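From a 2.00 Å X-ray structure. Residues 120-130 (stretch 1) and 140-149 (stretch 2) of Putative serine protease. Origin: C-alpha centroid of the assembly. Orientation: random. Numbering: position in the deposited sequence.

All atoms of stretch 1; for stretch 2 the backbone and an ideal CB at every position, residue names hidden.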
# COMPACT_ATOMS: atom_id res chain seq x y z
N VAL A 120 15.17 -28.32 -4.50
CA VAL A 120 13.70 -28.22 -4.43
C VAL A 120 13.16 -29.04 -3.26
O VAL A 120 13.81 -29.97 -2.80
CB VAL A 120 13.00 -28.61 -5.77
CG1 VAL A 120 13.25 -27.56 -6.84
CG2 VAL A 120 13.43 -30.00 -6.25
N ARG A 121 11.98 -28.67 -2.78
CA ARG A 121 11.39 -29.31 -1.61
C ARG A 121 10.50 -30.51 -1.95
O ARG A 121 10.15 -31.30 -1.06
CB ARG A 121 10.62 -28.28 -0.77
CG ARG A 121 11.52 -27.30 -0.01
CD ARG A 121 12.18 -27.97 1.19
NE ARG A 121 13.35 -27.24 1.67
CZ ARG A 121 14.14 -27.65 2.66
NH1 ARG A 121 13.88 -28.79 3.30
NH2 ARG A 121 15.18 -26.91 3.03
N THR A 122 10.14 -30.65 -3.22
CA THR A 122 9.39 -31.82 -3.67
C THR A 122 9.94 -32.39 -4.98
O THR A 122 10.54 -31.66 -5.78
CB THR A 122 7.86 -31.56 -3.79
OG1 THR A 122 7.18 -32.79 -4.02
CG2 THR A 122 7.54 -30.59 -4.92
N GLN A 123 9.76 -33.69 -5.17
CA GLN A 123 10.10 -34.33 -6.43
C GLN A 123 8.90 -34.22 -7.38
O GLN A 123 9.04 -34.41 -8.58
CB GLN A 123 10.47 -35.80 -6.22
CG GLN A 123 11.71 -36.03 -5.34
CD GLN A 123 12.15 -37.49 -5.30
OE1 GLN A 123 11.78 -38.30 -6.16
NE2 GLN A 123 12.96 -37.82 -4.30
N ASP A 124 7.75 -33.88 -6.80
CA ASP A 124 6.47 -33.75 -7.53
C ASP A 124 6.46 -32.66 -8.61
O ASP A 124 7.45 -31.97 -8.84
CB ASP A 124 5.32 -33.51 -6.55
CG ASP A 124 5.03 -34.72 -5.67
OD1 ASP A 124 4.76 -35.81 -6.23
OD2 ASP A 124 5.05 -34.58 -4.43
N GLY A 125 5.30 -32.51 -9.26
CA GLY A 125 5.13 -31.62 -10.39
C GLY A 125 5.25 -30.13 -10.11
O GLY A 125 4.32 -29.50 -9.60
N MET A 126 6.40 -29.57 -10.47
CA MET A 126 6.64 -28.13 -10.37
C MET A 126 6.76 -27.46 -11.73
O MET A 126 7.10 -26.27 -11.80
CB MET A 126 7.90 -27.86 -9.55
CG MET A 126 7.74 -28.10 -8.07
SD MET A 126 9.31 -27.84 -7.23
CE MET A 126 8.71 -27.47 -5.59
N SER A 127 6.49 -28.20 -12.81
CA SER A 127 6.66 -27.68 -14.17
C SER A 127 5.94 -26.35 -14.37
O SER A 127 4.77 -26.21 -14.00
CB SER A 127 6.16 -28.69 -15.21
OG SER A 127 6.83 -29.95 -15.09
N GLY A 128 6.66 -25.38 -14.94
CA GLY A 128 6.12 -24.05 -15.22
C GLY A 128 6.34 -23.01 -14.13
O GLY A 128 6.21 -21.81 -14.38
N ALA A 129 6.69 -23.47 -12.93
CA ALA A 129 6.88 -22.59 -11.77
C ALA A 129 7.90 -21.48 -12.02
O ALA A 129 8.98 -21.73 -12.56
CB ALA A 129 7.29 -23.40 -10.56
N PRO A 130 7.56 -20.24 -11.62
CA PRO A 130 8.53 -19.16 -11.74
C PRO A 130 9.66 -19.35 -10.73
O PRO A 130 9.42 -19.70 -9.56
CB PRO A 130 7.71 -17.91 -11.41
CG PRO A 130 6.61 -18.40 -10.52
CD PRO A 130 6.29 -19.78 -11.03
N UNK A 140 13.69 -17.29 -14.21
CA UNK A 140 13.63 -18.54 -14.96
C UNK A 140 12.29 -19.27 -14.78
O UNK A 140 11.51 -18.94 -13.90
CB UNK A 140 14.78 -19.45 -14.53
N UNK A 141 12.07 -20.28 -15.63
CA UNK A 141 10.86 -21.11 -15.58
C UNK A 141 11.23 -22.58 -15.29
O UNK A 141 11.97 -23.19 -16.06
CB UNK A 141 10.09 -21.00 -16.90
N UNK A 142 10.74 -23.12 -14.21
CA UNK A 142 11.07 -24.46 -13.82
C UNK A 142 10.68 -25.53 -14.84
O UNK A 142 9.59 -25.58 -15.30
CB UNK A 142 10.40 -24.76 -12.48
N UNK A 143 11.61 -26.40 -15.17
CA UNK A 143 11.45 -27.37 -16.24
C UNK A 143 11.37 -28.81 -15.75
O UNK A 143 10.45 -29.54 -16.11
CB UNK A 143 12.61 -27.23 -17.23
N UNK A 144 12.33 -29.20 -14.91
CA UNK A 144 12.46 -30.60 -14.51
C UNK A 144 13.20 -30.78 -13.19
O UNK A 144 13.73 -29.82 -12.62
CB UNK A 144 13.18 -31.38 -15.61
N UNK A 145 13.23 -32.02 -12.71
CA UNK A 145 14.03 -32.37 -11.53
C UNK A 145 14.67 -33.75 -11.62
O UNK A 145 14.14 -34.65 -12.27
CB UNK A 145 13.16 -32.30 -10.28
N UNK A 146 15.83 -33.89 -10.98
CA UNK A 146 16.41 -35.20 -10.72
C UNK A 146 16.55 -35.31 -9.21
O UNK A 146 17.48 -34.76 -8.62
CB UNK A 146 17.75 -35.39 -11.43
N UNK A 147 15.60 -36.00 -8.59
CA UNK A 147 15.50 -36.06 -7.13
C UNK A 147 15.04 -34.72 -6.57
O UNK A 147 14.00 -34.19 -6.97
CB UNK A 147 16.84 -36.46 -6.51
N UNK A 148 15.82 -34.19 -5.63
CA UNK A 148 15.52 -32.88 -5.04
C UNK A 148 16.38 -31.75 -5.62
O UNK A 148 16.53 -30.69 -5.00
CB UNK A 148 15.72 -32.94 -3.52
N UNK A 149 16.92 -31.97 -6.81
CA UNK A 149 17.58 -30.91 -7.57
C UNK A 149 16.69 -30.49 -8.74
O UNK A 149 16.40 -31.30 -9.62
CB UNK A 149 18.95 -31.37 -8.07

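Position 140 lies in a strand, and its CA-to-CB bond points sideways, with nothing of stretch 1 within 5.5 Å of the CB. This contact hardly restricts the choice; the residue is Ala140, whose backbone O packs 3.7 Å from Pro130 CA.

Position 141 pairs with Pro130 in an antiparallel bridge, and its CB points to the same face of the sheet as that proline. The CB is 4.5 Å from Ala129 O; the extended strand backbone suits a beta-branched residue, though other small or medium side chains would fit. Val141 is found there, and its CG1 approaches Gly128 O to 3.6 Å.

Position 142 is gripped by its backbone: its N donates to Ala129 O (2.8 Å) and its O accepts from Gly128 N (3.0 Å). The CB points toward stretch 1, 3.4 Å from Ala129 O and 3.7 Å from Met126 O. A flat ring or a slender aliphatic chain could use this space. The residue is His142, with chi1 t. Met126 CB lies over one face of its ring, 3.8 Å from the centroid in a CH-pi contact, while Val120 CG1 comes within 4.2 Å of CE1.

Positions 143 and 144 point away from stretch 1, which leaves many polar residues possible. They are Gln143, whose NE2 makes a weak hydrogen bond of 3.4 Å to Val141 O, and Thr144, which makes no contact with stretch 1.

Position 145 points toward stretch 1 again. Gln123 O lies 4.9 Å from its CB, an acceptor that invites a short donor such as asparagine. Asn145 fills it with chi1 p, and its ND2 donates to Gln123 O at 3.0 Å.

Position 146 points away into space free of stretch 1, so many residues would do; it is Thr146, which opens a type II' turn.

Position 147, within that turn, has phi/psi of 71/-126. The positive phi favours glycine, and Gly147 is present; its O lies 3.4 Å from Gln123 CG.

Position 148 holds stretch 1 through its backbone O, which accepts from Val120 N at 2.8 Å. Its CB points sideways, but the Gln123 side chain offers a surface for a long or aromatic group. Tyr148 turns its ring so that Gln123 CG sits over one face, 3.9 Å from the centroid, while Val120 O and Arg121 O lie at the edge.

Position 149 points away, so the choice is broad; Thr149 closes the turn, its O accepting from Thr146 N at 3.0 Å.

Stretch 2, residues 140-149: AVHQTNTGYT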
# COMPACT_ATOMS: atom_id res chain seq x y z
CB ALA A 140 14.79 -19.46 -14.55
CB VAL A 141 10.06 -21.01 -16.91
CG1 VAL A 141 8.80 -21.86 -16.86
CG2 VAL A 141 9.72 -19.55 -17.23
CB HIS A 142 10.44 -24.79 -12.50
CG HIS A 142 10.76 -26.16 -12.01
ND1 HIS A 142 11.70 -26.40 -11.05
CD2 HIS A 142 10.26 -27.36 -12.35
CE1 HIS A 142 11.76 -27.69 -10.80
NE2 HIS A 142 10.89 -28.29 -11.58
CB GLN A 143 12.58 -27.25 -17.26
CG GLN A 143 12.63 -25.92 -18.00
CD GLN A 143 11.47 -25.74 -18.97
OE1 GLN A 143 11.07 -26.68 -19.66
NE2 GLN A 143 10.94 -24.53 -19.03
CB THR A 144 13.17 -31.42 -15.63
OG1 THR A 144 13.12 -32.82 -15.31
CG2 THR A 144 14.62 -30.97 -15.81
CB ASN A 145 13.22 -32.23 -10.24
CG ASN A 145 11.97 -33.10 -10.23
OD1 ASN A 145 12.04 -34.31 -10.43
ND2 ASN A 145 10.82 -32.48 -9.98
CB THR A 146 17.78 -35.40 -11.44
OG1 THR A 146 18.74 -34.47 -10.93
CG2 THR A 146 17.64 -35.20 -12.95
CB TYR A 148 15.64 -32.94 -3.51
CG TYR A 148 14.57 -33.77 -2.85
CD1 TYR A 148 13.31 -33.23 -2.57
CD2 TYR A 148 14.80 -35.11 -2.52
CE1 TYR A 148 12.31 -34.00 -1.97
CE2 TYR A 148 13.80 -35.89 -1.91
CZ TYR A 148 12.57 -35.32 -1.65
OH TYR A 148 11.58 -36.08 -1.06
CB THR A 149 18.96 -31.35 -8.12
OG1 THR A 149 19.77 -31.84 -7.04
CG2 THR A 149 19.67 -30.18 -8.79
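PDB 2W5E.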